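Lipoprotein (Mycoplasma mycoides subsp. capri, PDB 7ADK) probably acts as a serine protease of clan PA, in the mycoplasma DUF31 family that includes immunoglobulin-cleaving proteases. Local coordinates at residues B[488-499]-B[550-561]; B[271-282]-B[630-638]. All blocks are in the same frame, centred on the assembly; numbering follows the deposited sequence.

Interaction 1 (B[488-499]-B[550-561]); sequences KFTFSPINGNKL and LLDKGKYSYSVW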
loop_
_atom_site.group_PDB
_atom_site.type_symbol
_atom_site.label_atom_id
_atom_site.label_comp_id
_atom_site.label_asym_id
_atom_site.label_seq_id
_atom_site.Cartn_x
_atom_site.Cartn_y
_atom_site.Cartn_z
ATOM N N LYS B 488 -6.637 3.403 18.192
ATOM C CA LYS B 488 -6.235 2.158 18.841
ATOM C C LYS B 488 -6.195 2.363 20.346
ATOM O O LYS B 488 -5.666 3.363 20.808
ATOM C CB LYS B 488 -4.898 1.721 18.229
ATOM C CG LYS B 488 -4.279 0.480 18.873
ATOM C CD LYS B 488 -3.135 -0.057 18.003
ATOM C CE LYS B 488 -2.334 -1.121 18.755
ATOM N NZ LYS B 488 -1.456 -1.913 17.858
ATOM N N PHE B 489 -6.734 1.415 21.094
ATOM C CA PHE B 489 -6.780 1.428 22.550
ATOM C C PHE B 489 -6.089 0.173 23.057
ATOM O O PHE B 489 -6.581 -0.921 22.813
ATOM C CB PHE B 489 -8.242 1.506 23.023
ATOM C CG PHE B 489 -8.997 2.679 22.443
ATOM C CD1 PHE B 489 -9.604 2.569 21.184
ATOM C CD2 PHE B 489 -9.028 3.899 23.126
ATOM C CE1 PHE B 489 -10.196 3.684 20.586
ATOM C CE2 PHE B 489 -9.638 5.009 22.535
ATOM C CZ PHE B 489 -10.206 4.908 21.258
ATOM N N THR B 490 -4.962 0.304 23.745
ATOM C CA THR B 490 -4.181 -0.830 24.262
ATOM C C THR B 490 -4.245 -0.856 25.774
ATOM O O THR B 490 -3.988 0.147 26.415
ATOM C CB THR B 490 -2.729 -0.797 23.778
ATOM O OG1 THR B 490 -2.695 -0.780 22.374
ATOM C CG2 THR B 490 -1.913 -2.011 24.201
ATOM N N PHE B 491 -4.535 -2.012 26.350
ATOM C CA PHE B 491 -4.680 -2.231 27.781
ATOM C C PHE B 491 -3.629 -3.212 28.279
ATOM O O PHE B 491 -3.346 -4.222 27.634
ATOM C CB PHE B 491 -6.089 -2.711 28.107
ATOM C CG PHE B 491 -7.192 -1.840 27.555
ATOM C CD1 PHE B 491 -7.643 -2.030 26.234
ATOM C CD2 PHE B 491 -7.763 -0.830 28.345
ATOM C CE1 PHE B 491 -8.661 -1.221 25.714
ATOM C CE2 PHE B 491 -8.811 -0.053 27.833
ATOM C CZ PHE B 491 -9.261 -0.247 26.521
ATOM N N SER B 492 -3.054 -2.910 29.436
ATOM C CA SER B 492 -1.949 -3.641 30.046
ATOM C C SER B 492 -2.162 -3.781 31.552
ATOM O O SER B 492 -2.739 -2.887 32.164
ATOM C CB SER B 492 -0.638 -2.919 29.758
ATOM O OG SER B 492 -0.682 -1.577 30.187
ATOM N N PRO B 493 -1.743 -4.889 32.173
ATOM C CA PRO B 493 -1.959 -5.153 33.593
ATOM C C PRO B 493 -1.000 -4.387 34.518
ATOM O O PRO B 493 0.141 -4.100 34.162
ATOM C CB PRO B 493 -1.745 -6.655 33.730
ATOM C CG PRO B 493 -0.712 -6.982 32.666
ATOM C CD PRO B 493 -1.053 -6.007 31.550
ATOM N N ILE B 494 -1.442 -4.118 35.742
ATOM C CA ILE B 494 -0.706 -3.410 36.795
ATOM C C ILE B 494 -0.919 -4.133 38.138
ATOM O O ILE B 494 -1.935 -4.798 38.347
ATOM C CB ILE B 494 -1.118 -1.907 36.760
ATOM C CG1 ILE B 494 -0.124 -1.123 35.916
ATOM C CG2 ILE B 494 -1.326 -1.253 38.112
ATOM C CD1 ILE B 494 -0.375 0.372 35.814
ATOM N N ASN B 495 0.042 -4.041 39.064
ATOM C CA ASN B 495 -0.015 -4.636 40.407
ATOM C C ASN B 495 -0.333 -6.150 40.450
ATOM O O ASN B 495 -0.965 -6.636 41.390
ATOM C CB ASN B 495 -0.930 -3.791 41.310
ATOM C CG ASN B 495 -0.485 -2.356 41.436
ATOM O OD1 ASN B 495 0.689 -2.059 41.593
ATOM N ND2 ASN B 495 -1.387 -1.410 41.380
ATOM N N GLY B 496 0.060 -6.914 39.431
ATOM C CA GLY B 496 -0.226 -8.348 39.342
ATOM C C GLY B 496 -1.690 -8.724 39.085
ATOM O O GLY B 496 -2.062 -9.879 39.292
ATOM N N ASN B 497 -2.542 -7.798 38.636
ATOM C CA ASN B 497 -3.873 -8.126 38.101
ATOM C C ASN B 497 -3.749 -8.861 36.759
ATOM O O ASN B 497 -2.885 -8.523 35.961
ATOM C CB ASN B 497 -4.712 -6.850 37.957
ATOM C CG ASN B 497 -5.087 -6.270 39.302
ATOM O OD1 ASN B 497 -6.109 -6.602 39.882
ATOM N ND2 ASN B 497 -4.283 -5.398 39.854
ATOM N N LYS B 498 -4.590 -9.856 36.474
ATOM C CA LYS B 498 -4.515 -10.654 35.241
ATOM C C LYS B 498 -5.453 -10.087 34.173
ATOM O O LYS B 498 -6.532 -9.591 34.478
ATOM C CB LYS B 498 -4.802 -12.132 35.553
ATOM C CG LYS B 498 -3.870 -12.790 36.591
ATOM C CD LYS B 498 -2.389 -12.872 36.204
ATOM C CE LYS B 498 -2.159 -13.777 34.993
ATOM N NZ LYS B 498 -0.748 -13.849 34.588
ATOM N N LEU B 499 -5.068 -10.160 32.905
ATOM C CA LEU B 499 -5.860 -9.586 31.812
ATOM C C LEU B 499 -7.151 -10.381 31.528
ATOM O O LEU B 499 -8.172 -9.790 31.178
ATOM C CB LEU B 499 -4.917 -9.389 30.608
ATOM C CG LEU B 499 -5.204 -8.206 29.669
ATOM C CD1 LEU B 499 -5.521 -6.883 30.363
ATOM C CD2 LEU B 499 -3.949 -7.925 28.856
ATOM N N LEU B 550 -11.218 -2.123 32.958
ATOM C CA LEU B 550 -10.014 -1.871 32.150
ATOM C C LEU B 550 -9.578 -0.404 32.241
ATOM O O LEU B 550 -8.391 -0.110 32.124
ATOM C CB LEU B 550 -10.231 -2.251 30.680
ATOM C CG LEU B 550 -10.293 -3.740 30.346
ATOM C CD1 LEU B 550 -10.565 -3.898 28.869
ATOM C CD2 LEU B 550 -8.993 -4.465 30.651
ATOM N N LEU B 551 -10.517 0.515 32.473
ATOM C CA LEU B 551 -10.245 1.927 32.751
ATOM C C LEU B 551 -10.060 2.225 34.253
ATOM O O LEU B 551 -9.869 3.375 34.648
ATOM C CB LEU B 551 -11.326 2.780 32.086
ATOM C CG LEU B 551 -11.531 2.520 30.593
ATOM C CD1 LEU B 551 -12.699 3.301 30.073
ATOM C CD2 LEU B 551 -10.320 2.869 29.801
ATOM N N ASP B 552 -10.068 1.190 35.097
ATOM C CA ASP B 552 -9.677 1.273 36.503
ATOM C C ASP B 552 -8.147 1.369 36.643
ATOM O O ASP B 552 -7.427 0.370 36.543
ATOM C CB ASP B 552 -10.276 0.075 37.249
ATOM C CG ASP B 552 -10.061 0.099 38.762
ATOM O OD1 ASP B 552 -9.396 1.021 39.279
ATOM O OD2 ASP B 552 -10.589 -0.805 39.445
ATOM N N LYS B 553 -7.641 2.582 36.894
ATOM C CA LYS B 553 -6.207 2.924 36.913
ATOM C C LYS B 553 -5.395 2.239 38.018
ATOM O O LYS B 553 -4.171 2.178 37.923
ATOM C CB LYS B 553 -6.056 4.452 36.976
ATOM C CG LYS B 553 -6.525 5.146 35.693
ATOM C CD LYS B 553 -6.363 6.656 35.744
ATOM C CE LYS B 553 -6.879 7.352 34.496
ATOM N NZ LYS B 553 -6.760 8.774 34.521
ATOM N N GLY B 554 -6.044 1.685 39.043
ATOM C CA GLY B 554 -5.388 0.920 40.106
ATOM C C GLY B 554 -4.985 -0.503 39.708
ATOM O O GLY B 554 -4.221 -1.150 40.429
ATOM N N LYS B 555 -5.498 -1.001 38.576
ATOM C CA LYS B 555 -5.405 -2.408 38.148
ATOM C C LYS B 555 -4.901 -2.568 36.722
ATOM O O LYS B 555 -4.231 -3.555 36.431
ATOM C CB LYS B 555 -6.774 -3.083 38.325
ATOM C CG LYS B 555 -7.238 -3.072 39.787
ATOM C CD LYS B 555 -8.632 -3.667 39.961
ATOM C CE LYS B 555 -9.098 -3.430 41.396
ATOM N NZ LYS B 555 -10.548 -3.411 41.511
ATOM N N TYR B 556 -5.167 -1.602 35.848
ATOM C CA TYR B 556 -4.703 -1.592 34.462
ATOM C C TYR B 556 -4.300 -0.188 34.012
ATOM O O TYR B 556 -4.895 0.799 34.436
ATOM C CB TYR B 556 -5.802 -2.134 33.526
ATOM C CG TYR B 556 -6.361 -3.497 33.881
ATOM C CD1 TYR B 556 -7.406 -3.597 34.813
ATOM C CD2 TYR B 556 -5.801 -4.666 33.338
ATOM C CE1 TYR B 556 -7.845 -4.854 35.248
ATOM C CE2 TYR B 556 -6.242 -5.928 33.772
ATOM C CZ TYR B 556 -7.267 -6.024 34.733
ATOM O OH TYR B 556 -7.722 -7.224 35.170
ATOM N N SER B 557 -3.344 -0.099 33.091
ATOM C CA SER B 557 -2.993 1.121 32.356
ATOM C C SER B 557 -3.433 1.011 30.897
ATOM O O SER B 557 -3.009 0.090 30.193
ATOM C CB SER B 557 -1.493 1.418 32.447
ATOM O OG SER B 557 -0.692 0.259 32.357
ATOM N N TYR B 558 -4.246 1.971 30.453
ATOM C CA TYR B 558 -4.626 2.132 29.053
ATOM C C TYR B 558 -3.725 3.144 28.344
ATOM O O TYR B 558 -3.245 4.106 28.941
ATOM C CB TYR B 558 -6.115 2.477 28.894
ATOM C CG TYR B 558 -6.516 3.899 29.222
ATOM C CD1 TYR B 558 -6.964 4.228 30.513
ATOM C CD2 TYR B 558 -6.461 4.895 28.232
ATOM C CE1 TYR B 558 -7.333 5.548 30.820
ATOM C CE2 TYR B 558 -6.815 6.221 28.538
ATOM C CZ TYR B 558 -7.249 6.551 29.836
ATOM O OH TYR B 558 -7.599 7.819 30.152
ATOM N N SER B 559 -3.518 2.941 27.048
ATOM C CA SER B 559 -2.890 3.889 26.143
ATOM C C SER B 559 -3.667 3.988 24.838
ATOM O O SER B 559 -4.166 2.988 24.337
ATOM C CB SER B 559 -1.417 3.523 25.916
ATOM O OG SER B 559 -1.273 2.188 25.471
ATOM N N VAL B 560 -3.841 5.203 24.327
ATOM C CA VAL B 560 -4.578 5.518 23.103
ATOM C C VAL B 560 -3.585 5.943 22.043
ATOM O O VAL B 560 -2.766 6.823 22.276
ATOM C CB VAL B 560 -5.640 6.609 23.298
ATOM C CG1 VAL B 560 -6.542 6.718 22.080
ATOM C CG2 VAL B 560 -6.505 6.341 24.524
ATOM N N TRP B 561 -3.648 5.343 20.863
ATOM C CA TRP B 561 -2.717 5.545 19.756
ATOM C C TRP B 561 -3.464 5.951 18.486
ATOM O O TRP B 561 -4.635 5.617 18.311
ATOM C CB TRP B 561 -1.875 4.291 19.528
ATOM C CG TRP B 561 -1.081 3.753 20.675
ATOM C CD1 TRP B 561 -1.589 3.104 21.742
ATOM C CD2 TRP B 561 0.362 3.809 20.902
ATOM N NE1 TRP B 561 -0.586 2.837 22.647
ATOM C CE2 TRP B 561 0.639 3.239 22.177
ATOM C CE3 TRP B 561 1.470 4.277 20.163
ATOM C CZ2 TRP B 561 1.935 3.159 22.700
ATOM C CZ3 TRP B 561 2.775 4.184 20.672
ATOM C CH2 TRP B 561 3.009 3.631 21.936
#

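Interaction 2 (B[271-282]-B[630-638]); sequences SLGRNEKAKTVG and DSLYIVGYP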
loop_
_atom_site.group_PDB
_atom_site.type_symbol
_atom_site.label_atom_id
_atom_site.label_comp_id
_atom_site.label_asym_id
_atom_site.label_seq_id
_atom_site.Cartn_x
_atom_site.Cartn_y
_atom_site.Cartn_z
ATOM N N SER B 271 -10.989 1.146 0.758
ATOM C CA SER B 271 -12.034 2.014 0.211
ATOM C C SER B 271 -13.418 1.600 0.709
ATOM O O SER B 271 -13.643 0.426 0.959
ATOM C CB SER B 271 -11.972 1.975 -1.314
ATOM O OG SER B 271 -12.830 2.955 -1.841
ATOM N N LEU B 272 -14.339 2.551 0.874
ATOM C CA LEU B 272 -15.729 2.325 1.299
ATOM C C LEU B 272 -16.704 2.572 0.141
ATOM O O LEU B 272 -16.792 3.689 -0.348
ATOM C CB LEU B 272 -16.100 3.290 2.437
ATOM C CG LEU B 272 -15.178 3.282 3.657
ATOM C CD1 LEU B 272 -15.675 4.310 4.669
ATOM C CD2 LEU B 272 -15.085 1.900 4.282
ATOM N N GLY B 273 -17.502 1.586 -0.257
ATOM C CA GLY B 273 -18.498 1.775 -1.315
ATOM C C GLY B 273 -19.723 2.616 -0.920
ATOM O O GLY B 273 -20.090 3.520 -1.663
ATOM N N ARG B 274 -20.368 2.324 0.217
ATOM C CA ARG B 274 -21.698 2.837 0.615
ATOM C C ARG B 274 -21.925 2.814 2.127
ATOM O O ARG B 274 -21.192 2.151 2.850
ATOM C CB ARG B 274 -22.837 2.082 -0.120
ATOM C CG ARG B 274 -23.071 0.635 0.351
ATOM C CD ARG B 274 -24.444 0.103 -0.041
ATOM N NE ARG B 274 -24.703 -1.266 0.454
ATOM C CZ ARG B 274 -25.808 -1.971 0.267
ATOM N NH1 ARG B 274 -25.984 -3.125 0.822
ATOM N NH2 ARG B 274 -26.777 -1.592 -0.498
ATOM N N ASN B 275 -22.975 3.480 2.597
ATOM C CA ASN B 275 -23.236 3.689 4.024
ATOM C C ASN B 275 -23.511 2.391 4.804
ATOM O O ASN B 275 -23.083 2.220 5.936
ATOM C CB ASN B 275 -24.383 4.700 4.142
ATOM C CG ASN B 275 -24.414 5.357 5.505
ATOM O OD1 ASN B 275 -24.762 4.770 6.514
ATOM N ND2 ASN B 275 -24.068 6.617 5.580
ATOM N N GLU B 276 -24.183 1.426 4.192
ATOM C CA GLU B 276 -24.460 0.132 4.830
ATOM C C GLU B 276 -23.193 -0.726 4.989
ATOM O O GLU B 276 -23.191 -1.697 5.729
ATOM C CB GLU B 276 -25.557 -0.642 4.088
ATOM C CG GLU B 276 -26.794 0.161 3.653
ATOM C CD GLU B 276 -27.402 1.104 4.715
ATOM O OE1 GLU B 276 -27.476 0.770 5.917
ATOM O OE2 GLU B 276 -27.845 2.210 4.338
ATOM N N LYS B 277 -22.093 -0.365 4.306
ATOM C CA LYS B 277 -20.773 -1.002 4.447
ATOM C C LYS B 277 -19.930 -0.300 5.498
ATOM O O LYS B 277 -19.296 -0.955 6.301
ATOM C CB LYS B 277 -19.997 -1.006 3.124
ATOM C CG LYS B 277 -20.716 -1.696 1.973
ATOM C CD LYS B 277 -19.931 -1.707 0.644
ATOM C CE LYS B 277 -19.009 -2.916 0.425
ATOM N NZ LYS B 277 -19.709 -4.074 -0.196
ATOM N N ALA B 278 -19.902 1.016 5.543
ATOM C CA ALA B 278 -19.219 1.769 6.584
ATOM C C ALA B 278 -19.919 3.105 6.756
ATOM O O ALA B 278 -20.512 3.611 5.822
ATOM C CB ALA B 278 -17.758 1.933 6.219
ATOM N N LYS B 279 -19.828 3.666 7.959
ATOM C CA LYS B 279 -20.842 4.562 8.542
ATOM C C LYS B 279 -22.065 3.742 9.034
ATOM O O LYS B 279 -22.855 4.255 9.823
ATOM C CB LYS B 279 -21.121 5.781 7.638
ATOM C CG LYS B 279 -21.771 7.001 8.316
ATOM C CD LYS B 279 -20.839 7.762 9.265
ATOM C CE LYS B 279 -21.515 9.034 9.768
ATOM N NZ LYS B 279 -20.574 9.938 10.464
ATOM N N THR B 280 -22.105 2.433 8.714
ATOM C CA THR B 280 -22.880 1.393 9.394
ATOM C C THR B 280 -22.042 0.178 9.826
ATOM O O THR B 280 -22.040 -0.119 11.005
ATOM C CB THR B 280 -24.089 0.953 8.567
ATOM O OG1 THR B 280 -24.851 2.073 8.181
ATOM C CG2 THR B 280 -24.996 0.027 9.358
ATOM N N VAL B 281 -21.356 -0.556 8.941
ATOM C CA VAL B 281 -20.857 -1.924 9.273
ATOM C C VAL B 281 -19.393 -2.037 9.697
ATOM O O VAL B 281 -19.104 -2.592 10.750
ATOM C CB VAL B 281 -21.221 -2.923 8.153
ATOM C CG1 VAL B 281 -20.446 -4.239 8.185
ATOM C CG2 VAL B 281 -22.717 -3.219 8.238
ATOM N N GLY B 282 -18.441 -1.607 8.880
ATOM C CA GLY B 282 -17.004 -1.758 9.140
ATOM C C GLY B 282 -16.380 -0.652 9.961
ATOM O O GLY B 282 -15.201 -0.648 10.284
ATOM N N ASP B 630 -28.101 -8.370 -0.253
ATOM C CA ASP B 630 -26.676 -8.137 -0.367
ATOM C C ASP B 630 -25.973 -8.931 0.717
ATOM O O ASP B 630 -26.498 -9.072 1.813
ATOM C CB ASP B 630 -26.406 -6.655 -0.107
ATOM C CG ASP B 630 -26.891 -5.731 -1.213
ATOM O OD1 ASP B 630 -26.497 -5.959 -2.369
ATOM O OD2 ASP B 630 -27.562 -4.713 -0.934
ATOM N N SER B 631 -24.758 -9.386 0.480
ATOM C CA SER B 631 -23.860 -9.707 1.577
ATOM C C SER B 631 -22.895 -8.544 1.779
ATOM O O SER B 631 -22.203 -8.110 0.858
ATOM C CB SER B 631 -23.140 -11.028 1.348
ATOM O OG SER B 631 -24.041 -12.112 1.233
ATOM N N LEU B 632 -22.819 -8.036 2.998
ATOM C CA LEU B 632 -21.894 -6.988 3.417
ATOM C C LEU B 632 -20.807 -7.610 4.268
ATOM O O LEU B 632 -21.103 -8.246 5.272
ATOM C CB LEU B 632 -22.598 -5.881 4.223
ATOM C CG LEU B 632 -23.637 -5.004 3.521
ATOM C CD1 LEU B 632 -23.145 -4.589 2.159
ATOM C CD2 LEU B 632 -25.010 -5.643 3.403
ATOM N N TYR B 633 -19.553 -7.418 3.886
ATOM C CA TYR B 633 -18.449 -7.713 4.776
ATOM C C TYR B 633 -17.273 -6.730 4.646
ATOM O O TYR B 633 -16.161 -7.141 4.344
ATOM C CB TYR B 633 -18.082 -9.226 4.817
ATOM C CG TYR B 633 -18.291 -10.076 3.596
ATOM C CD1 TYR B 633 -19.535 -10.656 3.328
ATOM C CD2 TYR B 633 -17.216 -10.330 2.751
ATOM C CE1 TYR B 633 -19.723 -11.418 2.161
ATOM C CE2 TYR B 633 -17.437 -10.990 1.539
ATOM C CZ TYR B 633 -18.702 -11.495 1.209
ATOM O OH TYR B 633 -18.967 -11.916 -0.064
ATOM N N ILE B 634 -17.495 -5.419 4.895
ATOM C CA ILE B 634 -16.393 -4.561 5.407
ATOM C C ILE B 634 -16.233 -4.954 6.842
ATOM O O ILE B 634 -16.754 -4.360 7.771
ATOM C CB ILE B 634 -16.526 -3.026 5.353
ATOM C CG1 ILE B 634 -16.679 -2.602 3.905
ATOM C CG2 ILE B 634 -15.244 -2.362 5.915
ATOM C CD1 ILE B 634 -16.640 -1.086 3.705
ATOM N N VAL B 635 -15.531 -6.038 6.963
ATOM C CA VAL B 635 -15.167 -6.683 8.193
ATOM C C VAL B 635 -13.857 -7.352 7.921
ATOM O O VAL B 635 -13.460 -7.557 6.773
ATOM C CB VAL B 635 -16.196 -7.718 8.657
ATOM C CG1 VAL B 635 -17.484 -7.103 9.194
ATOM C CG2 VAL B 635 -16.593 -8.614 7.511
ATOM N N GLY B 636 -13.177 -7.705 8.990
ATOM C CA GLY B 636 -11.868 -8.290 8.868
ATOM C C GLY B 636 -10.820 -7.244 8.562
ATOM O O GLY B 636 -10.963 -6.378 7.703
ATOM N N TYR B 637 -9.712 -7.393 9.260
ATOM C CA TYR B 637 -8.485 -6.693 8.970
ATOM C C TYR B 637 -7.401 -7.752 8.773
ATOM O O TYR B 637 -6.873 -8.276 9.755
ATOM C CB TYR B 637 -8.192 -5.697 10.092
ATOM C CG TYR B 637 -9.272 -4.670 10.373
ATOM C CD1 TYR B 637 -10.353 -4.992 11.213
ATOM C CD2 TYR B 637 -9.114 -3.349 9.926
ATOM C CE1 TYR B 637 -11.241 -3.995 11.652
ATOM C CE2 TYR B 637 -9.993 -2.348 10.372
ATOM C CZ TYR B 637 -11.047 -2.661 11.252
ATOM O OH TYR B 637 -11.820 -1.671 11.762
ATOM N N PRO B 638 -7.084 -8.163 7.544
ATOM C CA PRO B 638 -5.928 -9.006 7.313
ATOM C C PRO B 638 -4.642 -8.217 7.564
ATOM O O PRO B 638 -4.614 -6.997 7.427
ATOM C CB PRO B 638 -6.071 -9.490 5.880
ATOM C CG PRO B 638 -6.861 -8.384 5.195
ATOM C CD PRO B 638 -7.724 -7.794 6.299
#

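Interaction 1 (B[488-499]-B[550-561])
Tyr556 lies against the far end of 488-499, and its side chain can be followed outward from the sheet. Tyr556 CB sits 3.4 Å from Ser492 O. With CG anti to the carbonyl carbon (chi1 -54°), the ring runs along the loop after the strand: Tyr556 CD2 and CE2 both meet Leu499 CD1, CE2 at 3.6 Å. At the tip, Tyr556 OH donates to Lys498 O over 2.7 Å; that oxygen lies near the plane of the ring, whereas the hydroxyl stands above the carbonyl plane. Leu550 CD2 stands over one face of the ring, offset toward its rim.

Behind this clasp, strands 488-493 and 556-561 pair antiparallel. Paired backbone bonds join Lys488 to Trp561, Thr490 to Ser559 and Ser492 to Ser557. Pro493 faces Tyr556 as a non-hydrogen-bonded pair, and a bond from Ile494 N to Lys555 O follows it. Phe489, Phe491, Tyr558 and Val560 share one face. There Leu550 CD1 sits over the centre of the Phe491 ring, 4.1 Å from its centroid, in a CH-pi contact, while Leu551 CD2 meets the ring edge. On the other face Ser557 OG donates to Ser492 OG (2.8 Å). Thr490 OG1 pairs instead with Ser463 of strand 461-467.

A type I' turn from Ile494 to Asn497 brings Asn495 ND2 within 3.0 Å of Gly554 O, which lies close to the amide plane. Strand 486-493 thus lies between 461-467 and 556-562 in a larger antiparallel sheet, consistent with a clan PA barrel. One face is largely aromatic and aliphatic; the other carries serines and Thr490, with Lys488 and Trp561 at one end. Tyr556 and Asn495, each donating to a backbone carbonyl, hold the loops together.

Interaction 2 (B[271-282]-B[630-638])
Asp630 meets Arg274 in a salt bridge that opens the contact. Arg274 NH1 donates to Asp630 OD2 over 2.8 Å, and NH2 adds a weak bond to the same oxygen. The guanidinium and carboxylate planes stand at 90° to each other, and NH1 comes from above the carboxylate plane, so this is no flat two-oxygen pairing. Arg274 reaches it because its chain runs extended from CG to NE, after a first torsion (chi1 72°) that sets CG between the backbone N and the carbonyl carbon. Lys693 gives Asp630 OD2 a second cationic partner.

Next comes Leu632, which crosses both Arg274 and Lys277 at about a right angle. Its methyl groups lie at the guanidinium edge, and Leu632 CD1 also touches Lys277 CG at 3.8 Å. Glu276 CG lies over one guanidinium face.

Ile634, the centre of an inverse gamma turn, buries the most surface. Ile634 CD1 enters a pocket of aliphatic atoms formed by Leu272 CD2, Lys277 CB and Ala278 CB. Ile634 CD1 lies 3.4 Å from Leu272 CD2. The other branch, Ile634 CG2, lies over Gly282 CA at 3.7 Å, where glycine offers no side chain to stand between the backbones. Lys277 bends at its third and fourth torsions and carries NZ off to Asn667 O. Val635 CG1 then touches Val281 CG1 at 4.2 Å, and Tyr637 passes near Gly282, its hydroxyl bonded to Leu287 O.

Across these two irregular loops the polar grip is concentrated at Arg274 and Asp630, where two cations meeting one carboxylate would probably favour its charged form; beyond them, cohesion comes mainly from aliphatic packing, with the lysine contributing its methylenes.

How the interactions relate
Interaction 1 lies nearer the surface, about 29 Å from the chain centre to its own centre, and is partly buried; interaction 2 is a buried contact about 17 Å from it. Their centres are 30 Å apart and they do not touch. In sequence, interaction 1 is nested within the loop that interaction 2 closes. The former joins neighbouring strands of one antiparallel sheet, so repeated backbone bonds do most of the work. The latter brings 271-282, ahead of strand 289-293, onto a distant loop beside strand 761-765 of the second sheet. Lacking any regular backbone register, it depends on side chains: one ion pair and an apolar plug.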